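Local coordinates for protein CsuC (PDB 6FJY) that forms a pre-assembly complex with the tip adhesin CsuE of archaic chaperone-usher Csu pili and probably keeps such subunits folded by donor-strand complementation until assembly, at residues S219-S227 with E232-E240; P119-S129 with N168-S176. All coordinates share one frame; numbering follows the deposited sequence.

In the fold
Contact 1 (219-227 with 232-240) is a beta hairpin of the second domain, partly open to solvent and held mainly by paired backbone bonds; contact 2 (119-129 with 168-176) is buried nearer the centre of the chain and joins the end of the N-terminal domain to the second domain mainly through side chains, above all a pair of stacked phenylalanines, with no hydrogen bond between its segments. No segment is common to both, and their centres lie about 17 Å apart, yet they touch. D225 of the hairpin probably accepts a bond from the backbone N of R174, S226 N probably bonds R174 O, and S227 packs on F172, so the hairpin end adjoins the strand after the stacked ring.

Contact 1 (S219-S227 with E232-E240)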
ATOM      1  N   SER A 219      -3.641 -29.895  22.049  1.00 99.46           N
ATOM      2  CA  SER A 219      -4.190 -28.545  22.085  1.00104.38           C
ATOM      3  C   SER A 219      -3.870 -27.821  20.785  1.00104.99           C
ATOM      4  O   SER A 219      -3.199 -28.368  19.909  1.00107.11           O
ATOM      5  CB  SER A 219      -3.648 -27.765  23.292  1.00102.48           C
ATOM      6  OG  SER A 219      -2.235 -27.846  23.375  1.00 97.19           O
ATOM      7  N   LYS A 220      -4.356 -26.589  20.653  1.00101.02           N
ATOM      8  CA  LYS A 220      -4.153 -25.840  19.425  1.00102.47           C
ATOM      9  C   LYS A 220      -4.013 -24.362  19.755  1.00 89.39           C
ATOM     10  O   LYS A 220      -4.634 -23.853  20.689  1.00 95.79           O
ATOM     11  CB  LYS A 220      -5.296 -26.073  18.427  1.00110.74           C
ATOM     12  CG  LYS A 220      -6.678 -25.754  18.961  1.00124.23           C
ATOM     13  CD  LYS A 220      -7.751 -26.076  17.928  1.00130.45           C
ATOM     14  CE  LYS A 220      -9.150 -25.789  18.462  1.00133.63           C
ATOM     15  NZ  LYS A 220      -9.337 -24.356  18.818  1.00131.67           N
ATOM     16  N   ILE A 221      -3.193 -23.693  18.986  1.00 80.68           N
ATOM     17  CA  ILE A 221      -2.892 -22.285  19.201  1.00 93.69           C
ATOM     18  C   ILE A 221      -3.951 -21.434  18.517  1.00 89.43           C
ATOM     19  O   ILE A 221      -4.536 -21.818  17.496  1.00 73.42           O
ATOM     20  CB  ILE A 221      -1.480 -21.939  18.686  1.00 97.14           C
ATOM     21  CG1 ILE A 221      -0.448 -22.928  19.211  1.00 95.80           C
ATOM     22  CG2 ILE A 221      -1.081 -20.534  19.101  1.00105.07           C
ATOM     23  CD1 ILE A 221       0.964 -22.579  18.778  1.00 93.27           C
ATOM     24  N   TYR A 222      -4.200 -20.263  19.093  1.00 94.53           N
ATOM     25  CA  TYR A 222      -5.082 -19.257  18.524  1.00100.02           C
ATOM     26  C   TYR A 222      -4.258 -18.077  18.020  1.00 90.59           C
ATOM     27  O   TYR A 222      -3.341 -17.616  18.702  1.00 82.14           O
ATOM     28  CB  TYR A 222      -6.099 -18.787  19.564  1.00109.93           C
ATOM     29  CG  TYR A 222      -7.269 -19.723  19.741  1.00116.14           C
ATOM     30  CD1 TYR A 222      -7.814 -20.395  18.653  1.00110.85           C
ATOM     31  CD2 TYR A 222      -7.834 -19.930  20.997  1.00128.22           C
ATOM     32  CE1 TYR A 222      -8.895 -21.249  18.811  1.00120.77           C
ATOM     33  CE2 TYR A 222      -8.914 -20.782  21.164  1.00131.95           C
ATOM     34  CZ  TYR A 222      -9.440 -21.440  20.068  1.00127.76           C
ATOM     35  OH  TYR A 222     -10.512 -22.288  20.231  1.00131.78           O
ATOM     36  N   GLY A 223      -4.596 -17.583  16.829  1.00 92.23           N
ATOM     37  CA  GLY A 223      -3.837 -16.514  16.211  1.00 91.09           C
ATOM     38  C   GLY A 223      -4.708 -15.621  15.351  1.00 86.26           C
ATOM     39  O   GLY A 223      -5.869 -15.927  15.073  1.00 85.42           O
ATOM     40  N   VAL A 224      -4.119 -14.505  14.923  1.00 77.95           N
ATOM     41  CA  VAL A 224      -4.778 -13.524  14.066  1.00 68.40           C
ATOM     42  C   VAL A 224      -3.930 -13.371  12.814  1.00 67.90           C
ATOM     43  O   VAL A 224      -2.718 -13.147  12.907  1.00 61.26           O
ATOM     44  CB  VAL A 224      -4.947 -12.165  14.775  1.00 78.49           C
ATOM     45  CG1 VAL A 224      -5.470 -11.108  13.809  1.00 68.77           C
ATOM     46  CG2 VAL A 224      -5.866 -12.288  15.978  1.00 81.91           C
ATOM     47  N   ASP A 225      -4.556 -13.523  11.648  1.00 72.74           N
ATOM     48  CA  ASP A 225      -3.863 -13.431  10.373  1.00 67.99           C
ATOM     49  C   ASP A 225      -4.320 -12.174   9.658  1.00 73.87           C
ATOM     50  O   ASP A 225      -5.524 -11.920   9.545  1.00 81.34           O
ATOM     51  CB  ASP A 225      -4.107 -14.659   9.494  1.00 73.81           C
ATOM     52  CG  ASP A 225      -3.397 -14.564   8.133  1.00 70.90           C
ATOM     53  OD1 ASP A 225      -2.204 -14.176   8.086  1.00 62.48           O
ATOM     54  OD2 ASP A 225      -4.031 -14.884   7.108  1.00 63.66           O
ATOM     55  N   SER A 226      -3.358 -11.379   9.201  1.00 76.70           N
ATOM     56  CA  SER A 226      -3.626 -10.149   8.470  1.00 75.15           C
ATOM     57  C   SER A 226      -3.305 -10.272   6.985  1.00 77.08           C
ATOM     58  O   SER A 226      -3.179  -9.254   6.297  1.00 65.30           O
ATOM     59  CB  SER A 226      -2.846  -9.010   9.117  1.00 67.08           C
ATOM     60  OG  SER A 226      -3.033  -9.072  10.519  1.00 68.25           O
ATOM     61  N   SER A 227      -3.169 -11.506   6.492  1.00 75.93           N
ATOM     62  CA  SER A 227      -2.804 -11.744   5.097  1.00 68.22           C
ATOM     63  C   SER A 227      -3.876 -11.268   4.124  1.00 72.61           C
ATOM     64  O   SER A 227      -3.556 -10.726   3.058  1.00 66.21           O
ATOM     65  CB  SER A 227      -2.515 -13.231   4.889  1.00 68.89           C
ATOM     66  OG  SER A 227      -3.691 -14.015   5.041  1.00 68.00           O
ATOM     67  N   GLU A 232      -8.565 -12.105  10.334  1.00 74.75           N
ATOM     68  CA  GLU A 232      -9.295 -13.340  10.559  1.00 80.61           C
ATOM     69  C   GLU A 232      -8.642 -14.088  11.706  1.00 72.23           C
ATOM     70  O   GLU A 232      -7.411 -14.177  11.790  1.00 57.94           O
ATOM     71  CB  GLU A 232      -9.309 -14.240   9.316  1.00 86.59           C
ATOM     72  CG  GLU A 232      -9.652 -13.547   8.010  1.00 94.65           C
ATOM     73  CD  GLU A 232     -11.141 -13.440   7.779  1.00 99.91           C
ATOM     74  OE1 GLU A 232     -11.913 -13.890   8.649  1.00104.67           O
ATOM     75  OE2 GLU A 232     -11.541 -12.907   6.723  1.00107.04           O
ATOM     76  N   LEU A 233      -9.479 -14.598  12.600  1.00 83.77           N
ATOM     77  CA  LEU A 233      -9.024 -15.479  13.661  1.00 93.99           C
ATOM     78  C   LEU A 233      -8.764 -16.852  13.058  1.00100.89           C
ATOM     79  O   LEU A 233      -9.683 -17.497  12.542  1.00112.63           O
ATOM     80  CB  LEU A 233     -10.072 -15.554  14.770  1.00105.24           C
ATOM     81  CG  LEU A 233      -9.745 -16.380  16.013  1.00111.93           C
ATOM     82  CD1 LEU A 233      -8.530 -15.812  16.711  1.00118.45           C
ATOM     83  CD2 LEU A 233     -10.935 -16.405  16.959  1.00115.23           C
ATOM     84  N   ILE A 234      -7.510 -17.286  13.105  1.00 87.45           N
ATOM     85  CA  ILE A 234      -7.067 -18.506  12.454  1.00 79.78           C
ATOM     86  C   ILE A 234      -6.659 -19.496  13.533  1.00 78.85           C
ATOM     87  O   ILE A 234      -6.060 -19.111  14.546  1.00 60.09           O
ATOM     88  CB  ILE A 234      -5.911 -18.209  11.478  1.00 84.92           C
ATOM     89  CG1 ILE A 234      -5.427 -19.486  10.793  1.00 88.41           C
ATOM     90  CG2 ILE A 234      -4.769 -17.489  12.190  1.00 82.63           C
ATOM     91  CD1 ILE A 234      -4.424 -19.222   9.690  1.00 92.47           C
ATOM     92  N   GLU A 235      -7.036 -20.761  13.349  1.00 83.03           N
ATOM     93  CA  GLU A 235      -6.701 -21.813  14.296  1.00 79.94           C
ATOM     94  C   GLU A 235      -5.579 -22.677  13.743  1.00 86.10           C
ATOM     95  O   GLU A 235      -5.571 -23.029  12.560  1.00 90.41           O
ATOM     96  CB  GLU A 235      -7.918 -22.668  14.637  1.00 86.28           C
ATOM     97  CG  GLU A 235      -8.685 -23.216  13.457  1.00 86.37           C
ATOM     98  CD  GLU A 235      -9.950 -23.939  13.903  1.00 88.96           C
ATOM     99  OE1 GLU A 235     -10.622 -23.433  14.832  1.00 81.32           O
ATOM    100  OE2 GLU A 235     -10.255 -25.015  13.340  1.00 80.52           O
ATOM    101  N   ILE A 236      -4.627 -23.011  14.608  1.00 85.10           N
ATOM    102  CA  ILE A 236      -3.443 -23.768  14.234  1.00 80.42           C
ATOM    103  C   ILE A 236      -3.310 -24.931  15.207  1.00 83.12           C
ATOM    104  O   ILE A 236      -3.230 -24.721  16.425  1.00 75.15           O
ATOM    105  CB  ILE A 236      -2.179 -22.891  14.226  1.00 86.91           C
ATOM    106  CG1 ILE A 236      -0.934 -23.708  14.559  1.00 87.69           C
ATOM    107  CG2 ILE A 236      -2.323 -21.710  15.166  1.00 87.03           C
ATOM    108  CD1 ILE A 236       0.308 -23.145  13.945  1.00 89.77           C
ATOM    109  N   THR A 237      -3.325 -26.150  14.676  1.00 90.79           N
ATOM    110  CA  THR A 237      -3.316 -27.364  15.475  1.00 95.61           C
ATOM    111  C   THR A 237      -1.896 -27.907  15.612  1.00 95.05           C
ATOM    112  O   THR A 237      -0.999 -27.573  14.834  1.00 97.74           O
ATOM    113  CB  THR A 237      -4.233 -28.414  14.846  1.00100.72           C
ATOM    114  OG1 THR A 237      -3.700 -28.818  13.580  1.00 97.19           O
ATOM    115  CG2 THR A 237      -5.618 -27.825  14.631  1.00 96.19           C
ATOM    116  N   LYS A 238      -1.702 -28.766  16.608  1.00 89.26           N
ATOM    117  CA  LYS A 238      -0.373 -29.274  16.911  1.00 87.04           C
ATOM    118  C   LYS A 238       0.016 -30.417  15.981  1.00 92.44           C
ATOM    119  O   LYS A 238      -0.809 -31.266  15.636  1.00 81.04           O
ATOM    120  CB  LYS A 238      -0.310 -29.738  18.369  1.00 92.96           C
ATOM    121  CG  LYS A 238       0.988 -30.434  18.757  1.00 99.75           C
ATOM    122  CD  LYS A 238       1.148 -30.513  20.265  1.00 99.44           C
ATOM    123  CE  LYS A 238       0.009 -31.274  20.906  1.00108.45           C
ATOM    124  NZ  LYS A 238       0.069 -32.725  20.568  1.00126.53           N
ATOM    125  N   MET A 239       1.287 -30.429  15.572  1.00104.96           N
ATOM    126  CA  MET A 239       1.821 -31.543  14.798  1.00109.27           C
ATOM    127  C   MET A 239       2.026 -32.749  15.711  1.00124.35           C
ATOM    128  O   MET A 239       2.737 -32.661  16.719  1.00108.06           O
ATOM    129  CB  MET A 239       3.141 -31.161  14.122  1.00 94.38           C
ATOM    130  CG  MET A 239       3.011 -30.340  12.852  1.00 79.74           C
ATOM    131  SD  MET A 239       4.581 -30.073  12.011  1.00 59.97           S
ATOM    132  CE  MET A 239       5.210 -28.673  12.923  1.00 69.11           C
ATOM    133  N   GLU A 240       1.393 -33.867  15.365  1.00 86.68           N
ATOM    134  CA  GLU A 240       1.599 -35.132  16.073  1.00107.47           C
ATOM    135  C   GLU A 240       1.114 -36.312  15.233  1.00119.72           C
ATOM    136  O   GLU A 240       1.684 -37.404  15.280  1.00125.41           O
ATOM    137  CB  GLU A 240       0.881 -35.131  17.426  1.00111.85           C
ATOM    138  CG  GLU A 240       1.303 -36.272  18.355  1.00111.64           C
ATOM    139  CD  GLU A 240       2.668 -36.050  18.997  1.00107.76           C
ATOM    140  OE1 GLU A 240       2.990 -34.892  19.342  1.00105.63           O
ATOM    141  OE2 GLU A 240       3.419 -37.035  19.162  1.00106.66           O
TER
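I221 and I236 pair toward the open end of an antiparallel hairpin, bonded in both directions: I221 N reaches I236 O at 2.8 Å, a bent bond, and I236 N returns a straighter one to I221 O. G223 with I234 and D225 with E232 are hydrogen-bonded pairs of the same kind, giving six backbone hydrogen bonds; the straightest runs from D225 N to E232 O (2.9 Å, 175° at the hydrogen). Between these pairs, V224 CA directs its C-H at E232 O from 3.5 Å.

Apolar contact follows on the face of the isoleucines. I236 CG2 lies against I221 CB at 3.6 Å, while I234 CG2, held between its own backbone N and carbonyl carbon, rests on G223 O and approaches D225 CB at 4.0 Å. On the other face L233 reaches back across the strand pair: its CG is anti to the backbone N (chi1 -177°), and CD1 comes to 3.1 Å from G223 O. There too K220 CB sits 3.2 Å from I236 O.

Charge contributes little; K220 NZ and E235 OE1 stay 4.3 Å apart, beyond a salt bridge. D225 turns its carboxylate out of the hairpin, where OD1 takes the backbone N of R174.

Strand 232-238 continues the sheet onto strand 149-154, I221 and I236 both covering W151, while V224 and S226 bond backbone to backbone with S176 and R174.

Contact 2 (P119-S129 with N168-S176); sequences PLFAYGKGIGS and NGQKFARLS
F121 and F172 lie ring on ring in an offset stack, centroids 4.0 Å apart and planes 4° from parallel. F172 CE1 stands over the rim of the F121 ring, 3.3 Å from CE2, and F121 CZ lies over the centre of the F172 ring. Chi1 of F172 (69°) sets its ring between the backbone N and the carbonyl carbon, where its edge also meets Y123 OH. F172 CE2 stands over one face of the R174 guanidinium, toward its rim; the guanidinium nitrogens bond Y196 OH and S226 O.

K171 runs past I127 and the backbone of G128 and S129. Beyond CB, CG meets I127 CD1 at 4.1 Å. CD passes G128 O, and CE presses closer to it, at 3.2 Å, with S129 O at 3.6 Å; two bends, at chi3 and chi4, bring NZ to 3.9 Å from Y123 OH, but its hydrogen-bond partner lies outside the two segments.

This is the interdomain cleft of a PapD-like chaperone: strand 109-123 ends the N-terminal Ig-like domain, and 168-176 belongs to the second. E85 bridges the two, one oxygen holding Y123 OH and the other F172 N.

Closing the type II turn G124-I127, I127 CD1 reaches Q170 CB at 3.8 Å. The G128-S129 peptide lies flat over the Y123 ring, G128 C above its centre, while P119 packs on an aromatic side chain of the other protein chain.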
ATOM      1  N   PRO A 119       7.030  -6.356   1.995  1.00 51.59           N
ATOM      2  CA  PRO A 119       6.682  -7.673   1.452  1.00 45.78           C
ATOM      3  C   PRO A 119       6.005  -7.542   0.097  1.00 48.74           C
ATOM      4  O   PRO A 119       5.115  -6.712  -0.104  1.00 33.89           O
ATOM      5  CB  PRO A 119       5.716  -8.230   2.497  1.00 42.12           C
ATOM      6  CG  PRO A 119       5.012  -6.989   3.017  1.00 44.79           C
ATOM      7  CD  PRO A 119       6.073  -5.918   3.034  1.00 50.73           C
ATOM      8  N   LEU A 120       6.409  -8.404  -0.822  1.00 51.33           N
ATOM      9  CA  LEU A 120       5.907  -8.385  -2.186  1.00 50.19           C
ATOM     10  C   LEU A 120       5.533  -9.801  -2.602  1.00 36.74           C
ATOM     11  O   LEU A 120       6.318 -10.735  -2.398  1.00 34.11           O
ATOM     12  CB  LEU A 120       6.966  -7.818  -3.119  1.00 42.61           C
ATOM     13  CG  LEU A 120       6.598  -7.854  -4.593  1.00 51.04           C
ATOM     14  CD1 LEU A 120       5.399  -6.916  -4.899  1.00 42.00           C
ATOM     15  CD2 LEU A 120       7.804  -7.508  -5.399  1.00 44.17           C
ATOM     16  N   PHE A 121       4.327  -9.970  -3.138  1.00 50.53           N
ATOM     17  CA  PHE A 121       3.862 -11.286  -3.564  1.00 51.82           C
ATOM     18  C   PHE A 121       3.393 -11.262  -5.008  1.00 45.81           C
ATOM     19  O   PHE A 121       2.628 -10.386  -5.406  1.00 43.86           O
ATOM     20  CB  PHE A 121       2.730 -11.793  -2.683  1.00 46.10           C
ATOM     21  CG  PHE A 121       3.123 -11.953  -1.256  1.00 50.16           C
ATOM     22  CD1 PHE A 121       3.832 -13.062  -0.849  1.00 50.78           C
ATOM     23  CD2 PHE A 121       2.768 -10.999  -0.310  1.00 41.64           C
ATOM     24  CE1 PHE A 121       4.206 -13.224   0.481  1.00 53.61           C
ATOM     25  CE2 PHE A 121       3.145 -11.157   1.015  1.00 44.61           C
ATOM     26  CZ  PHE A 121       3.855 -12.274   1.410  1.00 44.95           C
ATOM     27  N   ALA A 122       3.810 -12.271  -5.771  1.00 51.40           N
ATOM     28  CA  ALA A 122       3.376 -12.443  -7.147  1.00 59.19           C
ATOM     29  C   ALA A 122       2.746 -13.824  -7.333  1.00 57.94           C
ATOM     30  O   ALA A 122       3.127 -14.801  -6.676  1.00 42.92           O
ATOM     31  CB  ALA A 122       4.546 -12.229  -8.116  1.00 48.25           C
ATOM     32  N   TYR A 123       1.767 -13.894  -8.230  1.00 52.11           N
ATOM     33  CA  TYR A 123       0.869 -15.035  -8.317  1.00 62.44           C
ATOM     34  C   TYR A 123       0.920 -15.662  -9.698  1.00 61.78           C
ATOM     35  O   TYR A 123       0.861 -14.961 -10.713  1.00 43.89           O
ATOM     36  CB  TYR A 123      -0.569 -14.629  -7.961  1.00 58.02           C
ATOM     37  CG  TYR A 123      -0.661 -14.234  -6.512  1.00 54.51           C
ATOM     38  CD1 TYR A 123      -0.854 -15.199  -5.532  1.00 48.29           C
ATOM     39  CD2 TYR A 123      -0.493 -12.905  -6.113  1.00 54.17           C
ATOM     40  CE1 TYR A 123      -0.906 -14.847  -4.197  1.00 51.31           C
ATOM     41  CE2 TYR A 123      -0.545 -12.540  -4.772  1.00 47.29           C
ATOM     42  CZ  TYR A 123      -0.733 -13.513  -3.822  1.00 43.07           C
ATOM     43  OH  TYR A 123      -0.788 -13.184  -2.491  1.00 44.61           O
ATOM     44  N   GLY A 124       1.050 -16.983  -9.718  1.00 60.70           N
ATOM     45  CA  GLY A 124       0.840 -17.752 -10.917  1.00 73.28           C
ATOM     46  C   GLY A 124      -0.636 -17.958 -11.187  1.00 69.75           C
ATOM     47  O   GLY A 124      -1.505 -17.503 -10.446  1.00 57.22           O
ATOM     48  N   LYS A 125      -0.912 -18.680 -12.271  1.00 69.84           N
ATOM     49  CA  LYS A 125      -2.278 -18.829 -12.745  1.00 77.37           C
ATOM     50  C   LYS A 125      -3.127 -19.582 -11.736  1.00 64.30           C
ATOM     51  O   LYS A 125      -2.672 -20.545 -11.115  1.00 55.66           O
ATOM     52  CB  LYS A 125      -2.288 -19.574 -14.081  1.00 99.68           C
ATOM     53  CG  LYS A 125      -1.509 -18.870 -15.182  1.00113.62           C
ATOM     54  CD  LYS A 125      -1.945 -17.417 -15.331  1.00123.95           C
ATOM     55  CE  LYS A 125      -3.386 -17.305 -15.821  1.00124.76           C
ATOM     56  NZ  LYS A 125      -3.811 -15.884 -15.955  1.00123.63           N
ATOM     57  N   GLY A 126      -4.369 -19.137 -11.571  1.00 67.79           N
ATOM     58  CA  GLY A 126      -5.306 -19.860 -10.736  1.00 66.09           C
ATOM     59  C   GLY A 126      -5.250 -19.535  -9.266  1.00 56.32           C
ATOM     60  O   GLY A 126      -5.849 -20.269  -8.467  1.00 45.62           O
ATOM     61  N   ILE A 127      -4.511 -18.493  -8.878  1.00 67.14           N
ATOM     62  CA  ILE A 127      -4.379 -18.085  -7.484  1.00 64.05           C
ATOM     63  C   ILE A 127      -4.076 -16.592  -7.450  1.00 72.69           C
ATOM     64  O   ILE A 127      -3.419 -16.063  -8.350  1.00 58.95           O
ATOM     65  CB  ILE A 127      -3.283 -18.909  -6.775  1.00 55.89           C
ATOM     66  CG1 ILE A 127      -3.252 -18.620  -5.273  1.00 68.49           C
ATOM     67  CG2 ILE A 127      -1.919 -18.638  -7.410  1.00 55.99           C
ATOM     68  CD1 ILE A 127      -2.330 -19.563  -4.505  1.00 67.06           C
ATOM     69  N   GLY A 128      -4.595 -15.905  -6.424  1.00 77.69           N
ATOM     70  CA  GLY A 128      -4.448 -14.471  -6.305  1.00 81.25           C
ATOM     71  C   GLY A 128      -4.234 -14.023  -4.869  1.00 74.35           C
ATOM     72  O   GLY A 128      -4.148 -14.835  -3.947  1.00 58.24           O
ATOM     73  N   SER A 129      -4.140 -12.696  -4.708  1.00 83.48           N
ATOM     74  CA  SER A 129      -3.938 -12.078  -3.397  1.00 63.34           C
ATOM     75  C   SER A 129      -5.189 -12.185  -2.530  1.00 62.21           C
ATOM     76  O   SER A 129      -5.093 -12.209  -1.298  1.00 57.63           O
ATOM     77  CB  SER A 129      -3.572 -10.603  -3.560  1.00 72.41           C
ATOM     78  OG  SER A 129      -4.620  -9.886  -4.216  1.00 60.23           O
ATOM     79  N   ASN A 168       0.961 -25.500   5.291  1.00 53.54           N
ATOM     80  CA  ASN A 168       0.695 -26.448   4.212  1.00 51.69           C
ATOM     81  C   ASN A 168      -0.183 -25.862   3.116  1.00 51.74           C
ATOM     82  O   ASN A 168      -0.526 -26.572   2.167  1.00 50.95           O
ATOM     83  CB  ASN A 168       0.076 -27.715   4.779  1.00 63.71           C
ATOM     84  CG  ASN A 168       0.973 -28.371   5.793  1.00 76.09           C
ATOM     85  OD1 ASN A 168       2.140 -28.654   5.512  1.00 69.91           O
ATOM     86  ND2 ASN A 168       0.451 -28.590   6.993  1.00 80.54           N
ATOM     87  N   GLY A 169      -0.627 -24.613   3.277  1.00 59.07           N
ATOM     88  CA  GLY A 169      -1.409 -23.945   2.262  1.00 51.72           C
ATOM     89  C   GLY A 169      -0.549 -23.258   1.215  1.00 49.00           C
ATOM     90  O   GLY A 169       0.660 -23.115   1.353  1.00 44.76           O
ATOM     91  N   GLN A 170      -1.214 -22.817   0.148  1.00 61.39           N
ATOM     92  CA  GLN A 170      -0.567 -22.146  -0.968  1.00 60.62           C
ATOM     93  C   GLN A 170      -0.455 -20.635  -0.772  1.00 63.28           C
ATOM     94  O   GLN A 170       0.053 -19.951  -1.667  1.00 57.85           O
ATOM     95  CB  GLN A 170      -1.328 -22.434  -2.268  1.00 58.95           C
ATOM     96  CG  GLN A 170      -1.490 -23.918  -2.637  1.00 63.89           C
ATOM     97  CD  GLN A 170      -0.248 -24.531  -3.290  1.00 73.29           C
ATOM     98  OE1 GLN A 170       0.827 -23.930  -3.319  1.00 65.32           O
ATOM     99  NE2 GLN A 170      -0.412 -25.717  -3.855  1.00 83.15           N
ATOM    100  N   LYS A 171      -0.936 -20.092   0.353  1.00 55.35           N
ATOM    101  CA  LYS A 171      -0.804 -18.665   0.644  1.00 57.59           C
ATOM    102  C   LYS A 171      -0.177 -18.476   2.021  1.00 49.39           C
ATOM    103  O   LYS A 171      -0.255 -19.350   2.888  1.00 43.37           O
ATOM    104  CB  LYS A 171      -2.136 -17.918   0.596  1.00 44.95           C
ATOM    105  CG  LYS A 171      -2.717 -17.747  -0.797  1.00 57.05           C
ATOM    106  CD  LYS A 171      -3.858 -16.753  -0.801  1.00 62.73           C
ATOM    107  CE  LYS A 171      -3.340 -15.309  -0.846  1.00 60.65           C
ATOM    108  NZ  LYS A 171      -2.791 -14.869   0.456  1.00 63.73           N
ATOM    109  N   PHE A 172       0.488 -17.337   2.191  1.00 60.07           N
ATOM    110  CA  PHE A 172       1.174 -17.007   3.434  1.00 46.43           C
ATOM    111  C   PHE A 172       0.188 -16.642   4.543  1.00 49.89           C
ATOM    112  O   PHE A 172      -0.961 -16.263   4.306  1.00 43.89           O
ATOM    113  CB  PHE A 172       2.140 -15.837   3.229  1.00 55.93           C
ATOM    114  CG  PHE A 172       1.455 -14.513   2.974  1.00 54.84           C
ATOM    115  CD1 PHE A 172       0.999 -14.184   1.702  1.00 54.68           C
ATOM    116  CD2 PHE A 172       1.247 -13.609   4.006  1.00 55.17           C
ATOM    117  CE1 PHE A 172       0.367 -12.965   1.457  1.00 60.37           C
ATOM    118  CE2 PHE A 172       0.610 -12.383   3.771  1.00 56.86           C
ATOM    119  CZ  PHE A 172       0.166 -12.063   2.494  1.00 45.20           C
ATOM    120  N   ALA A 173       0.684 -16.732   5.773  1.00 51.47           N
ATOM    121  CA  ALA A 173       0.005 -16.244   6.958  1.00 46.67           C
ATOM    122  C   ALA A 173       0.865 -15.152   7.582  1.00 52.42           C
ATOM    123  O   ALA A 173       2.081 -15.318   7.709  1.00 44.17           O
ATOM    124  CB  ALA A 173      -0.237 -17.368   7.969  1.00 54.54           C
ATOM    125  N   ARG A 174       0.243 -14.020   7.913  1.00 53.49           N
ATOM    126  CA  ARG A 174       0.890 -12.956   8.682  1.00 56.77           C
ATOM    127  C   ARG A 174       0.235 -12.972  10.062  1.00 60.99           C
ATOM    128  O   ARG A 174      -0.886 -12.485  10.238  1.00 49.11           O
ATOM    129  CB  ARG A 174       0.781 -11.592   7.991  1.00 52.66           C
ATOM    130  CG  ARG A 174       1.582 -10.488   8.695  1.00 66.58           C
ATOM    131  CD  ARG A 174       1.639  -9.133   7.947  1.00 74.08           C
ATOM    132  NE  ARG A 174       0.475  -8.903   7.104  1.00 83.78           N
ATOM    133  CZ  ARG A 174       0.512  -8.791   5.780  1.00 68.21           C
ATOM    134  NH1 ARG A 174       1.658  -8.878   5.126  1.00 59.50           N
ATOM    135  NH2 ARG A 174      -0.610  -8.604   5.104  1.00 71.88           N
ATOM    136  N   LEU A 175       0.927 -13.569  11.026  1.00 61.46           N
ATOM    137  CA  LEU A 175       0.401 -13.777  12.362  1.00 63.57           C
ATOM    138  C   LEU A 175       0.859 -12.660  13.287  1.00 66.67           C
ATOM    139  O   LEU A 175       2.013 -12.224  13.225  1.00 58.68           O
ATOM    140  CB  LEU A 175       0.857 -15.121  12.915  1.00 68.28           C
ATOM    141  CG  LEU A 175       0.487 -16.363  12.110  1.00 67.32           C
ATOM    142  CD1 LEU A 175       1.054 -17.579  12.803  1.00 64.43           C
ATOM    143  CD2 LEU A 175      -1.024 -16.486  11.930  1.00 71.90           C
ATOM    144  N   SER A 176      -0.055 -12.203  14.145  1.00 75.98           N
ATOM    145  CA  SER A 176       0.210 -11.090  15.052  1.00 85.00           C
ATOM    146  C   SER A 176       0.218 -11.559  16.503  1.00 93.92           C
ATOM    147  O   SER A 176       1.259 -11.498  17.160  1.00104.97           O
ATOM    148  CB  SER A 176      -0.800  -9.957  14.831  1.00 69.25           C
ATOM    149  OG  SER A 176      -2.135 -10.409  14.988  1.00 83.98           O
TER